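Local coordinates for protein muramidase (Sodiomyces alcalophilus, PDB 6ZM8) that probably cleaves the glycan strands of bacterial peptidoglycan, as a fungal lysozyme of glycoside hydrolase family 25, at residues Tyr135-Trp140 against Trp158-Ala163. Sequence-based numbering, arbitrary orientation.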
loop_
_atom_site.group_PDB
_atom_site.type_symbol
_atom_site.label_atom_id
_atom_site.label_comp_id
_atom_site.label_asym_id
_atom_site.label_seq_id
_atom_site.Cartn_x
_atom_site.Cartn_y
_atom_site.Cartn_z
ATOM N N TYR A 135 1.281 4.140 -1.760
ATOM C CA TYR A 135 1.709 3.474 -2.998
ATOM C C TYR A 135 1.327 4.380 -4.164
ATOM O O TYR A 135 0.159 4.760 -4.308
ATOM C CB TYR A 135 1.026 2.121 -3.147
ATOM C CG TYR A 135 1.248 1.478 -4.514
ATOM C CD1 TYR A 135 0.426 1.793 -5.596
ATOM C CD2 TYR A 135 2.259 0.553 -4.720
ATOM C CE1 TYR A 135 0.604 1.208 -6.828
ATOM C CE2 TYR A 135 2.436 -0.078 -5.948
ATOM C CZ TYR A 135 1.595 0.251 -7.019
ATOM O OH TYR A 135 1.697 -0.354 -8.239
ATOM N N THR A 136 2.315 4.699 -4.988
ATOM C CA THR A 136 2.060 5.526 -6.161
ATOM C C THR A 136 3.214 5.330 -7.154
ATOM O O THR A 136 4.106 4.506 -6.957
ATOM C CB THR A 136 1.870 7.008 -5.737
ATOM O OG1 THR A 136 1.251 7.731 -6.807
ATOM C CG2 THR A 136 3.153 7.686 -5.316
ATOM N N THR A 137 3.161 6.128 -8.232
ATOM C CA THR A 137 4.259 6.245 -9.166
ATOM C C THR A 137 4.693 7.699 -9.214
ATOM O O THR A 137 3.907 8.617 -8.979
ATOM C CB THR A 137 3.890 5.764 -10.574
ATOM O OG1 THR A 137 2.954 6.700 -11.112
ATOM C CG2 THR A 137 3.331 4.354 -10.559
ATOM N N THR A 138 5.971 7.932 -9.566
ATOM C CA THR A 138 6.443 9.302 -9.595
ATOM C C THR A 138 5.700 10.128 -10.655
ATOM O O THR A 138 5.379 11.299 -10.416
ATOM C CB THR A 138 7.960 9.346 -9.780
ATOM O OG1 THR A 138 8.480 8.653 -8.662
ATOM C CG2 THR A 138 8.491 10.756 -9.858
ATOM N N ASP A 139 5.444 9.527 -11.799
ATOM C CA ASP A 139 4.761 10.257 -12.867
ATOM C C ASP A 139 3.311 10.578 -12.482
ATOM O O ASP A 139 2.851 11.708 -12.736
ATOM C CB ASP A 139 4.871 9.501 -14.204
ATOM C CG ASP A 139 4.441 8.040 -14.136
ATOM O OD1 ASP A 139 5.083 7.281 -13.389
ATOM O OD2 ASP A 139 3.465 7.678 -14.834
ATOM N N TRP A 140 2.585 9.638 -11.887
ATOM C CA TRP A 140 1.203 9.964 -11.477
ATOM C C TRP A 140 1.228 11.060 -10.419
ATOM O O TRP A 140 0.470 12.024 -10.455
ATOM C CB TRP A 140 0.465 8.724 -10.955
ATOM C CG TRP A 140 -0.982 9.025 -10.641
ATOM C CD1 TRP A 140 -2.022 8.882 -11.497
ATOM C CD2 TRP A 140 -1.529 9.571 -9.430
ATOM N NE1 TRP A 140 -3.199 9.291 -10.922
ATOM C CE2 TRP A 140 -2.922 9.743 -9.656
ATOM C CE3 TRP A 140 -0.994 9.970 -8.197
ATOM C CZ2 TRP A 140 -3.761 10.300 -8.705
ATOM C CZ3 TRP A 140 -1.832 10.560 -7.257
ATOM C CH2 TRP A 140 -3.200 10.728 -7.515
ATOM N N TRP A 158 5.803 3.572 -0.949
ATOM C CA TRP A 158 5.800 2.314 -1.705
ATOM C C TRP A 158 5.726 2.730 -3.187
ATOM O O TRP A 158 4.672 3.121 -3.678
ATOM C CB TRP A 158 4.631 1.453 -1.259
ATOM C CG TRP A 158 4.505 0.124 -1.915
ATOM C CD1 TRP A 158 5.345 -0.492 -2.795
ATOM C CD2 TRP A 158 3.405 -0.783 -1.706
ATOM N NE1 TRP A 158 4.828 -1.726 -3.169
ATOM C CE2 TRP A 158 3.635 -1.914 -2.517
ATOM C CE3 TRP A 158 2.219 -0.698 -0.962
ATOM C CZ2 TRP A 158 2.713 -2.958 -2.623
ATOM C CZ3 TRP A 158 1.284 -1.718 -1.085
ATOM C CH2 TRP A 158 1.539 -2.831 -1.907
ATOM N N ILE A 159 6.886 2.728 -3.834
ATOM C CA ILE A 159 6.991 3.259 -5.196
ATOM C C ILE A 159 6.936 2.109 -6.193
ATOM O O ILE A 159 7.555 1.069 -5.956
ATOM C CB ILE A 159 8.279 4.093 -5.333
ATOM C CG1 ILE A 159 8.289 4.958 -6.588
ATOM C CG2 ILE A 159 9.558 3.258 -5.221
ATOM C CD1 ILE A 159 7.237 6.045 -6.585
ATOM N N ALA A 160 6.264 2.327 -7.313
ATOM C CA ALA A 160 6.193 1.317 -8.362
ATOM C C ALA A 160 6.991 1.784 -9.592
ATOM O O ALA A 160 6.751 2.870 -10.119
ATOM C CB ALA A 160 4.775 1.011 -8.748
ATOM N N ARG A 161 7.882 0.903 -10.055
ATOM C CA ARG A 161 8.599 1.127 -11.318
ATOM C C ARG A 161 9.211 -0.222 -11.721
ATOM O O ARG A 161 10.086 -0.736 -11.007
ATOM C CB ARG A 161 9.696 2.168 -11.204
ATOM C CG ARG A 161 10.335 2.463 -12.562
ATOM C CD ARG A 161 11.573 3.299 -12.466
ATOM N NE ARG A 161 11.999 3.748 -13.759
ATOM C CZ ARG A 161 13.243 3.910 -14.087
ATOM N NH1 ARG A 161 14.264 3.535 -13.357
ATOM N NH2 ARG A 161 13.529 4.518 -15.211
ATOM N N TYR A 162 8.764 -0.768 -12.830
ATOM C CA TYR A 162 9.230 -2.101 -13.243
ATOM C C TYR A 162 10.417 -1.887 -14.177
ATOM O O TYR A 162 10.281 -1.752 -15.400
ATOM C CB TYR A 162 8.121 -2.922 -13.896
ATOM C CG TYR A 162 6.875 -3.085 -13.069
ATOM C CD1 TYR A 162 6.826 -2.771 -11.694
ATOM C CD2 TYR A 162 5.721 -3.524 -13.660
ATOM C CE1 TYR A 162 5.650 -2.880 -10.985
ATOM C CE2 TYR A 162 4.532 -3.633 -12.959
ATOM C CZ TYR A 162 4.493 -3.288 -11.617
ATOM O OH TYR A 162 3.303 -3.395 -10.971
ATOM N N ALA A 163 11.589 -1.786 -13.563
ATOM C CA ALA A 163 12.822 -1.411 -14.228
ATOM C C ALA A 163 13.979 -1.920 -13.401
ATOM O O ALA A 163 13.809 -2.386 -12.275
ATOM C CB ALA A 163 12.936 0.093 -14.414
HETATM O O HOH W 1 7.631 5.593 -10.170
#
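Tyr135 sets the edge of its ring against the face of the Trp158 indole in a T-shaped stack, the planes at 78°. Its CD2 stands over the centre of the indole, 3.5 Å from CD2 of Trp158. Both side chains leave the same face of the sheet with CG anti to the backbone N (chi1 171° for Tyr135, -179° for Trp158), which sends both CG atoms off the same way from neighbouring strands. A broad indole suits this place because its face takes the phenol edge while its NE1 bonds Asn192; an alanine here would probably leave that edge without its platform and Asn192 OD1 without this donor. Farther along the phenol, Ala160 is small enough for its CB to lie 3.4 Å from Tyr135 OH, which itself bonds Gln180.

Backbone bonds join the strands in parallel register. Thr136 N donates to Trp158 O at 3.1 Å, and Thr136 O accepts from Ala160 N at 3.1 Å, so Thr136 grips the residues before and after Ile159. Past the last bridge the chains diverge, and a water spans the gap, donating to Ala160 O and accepting from Thr138 N at 2.9 Å.

On the other face, Ile159 reaches the end of its long branch, CD1, to within 3.6 Å of Thr138 OG1, a hydroxyl bonded to Thr168 O. Thr137 suits the N-cap, its OG1 accepting from Trp140 N at 3.1 Å as the helix begins and also hydrogen-bonding Tyr98 OH.

The contact thus joins strands 133-136 and 157-160 of a beta-alpha-beta unit with helix 138-145 in the crossover, flanked by strands 93-95 and 178-182 in the curled sheet of this family's TIM-barrel-like fold.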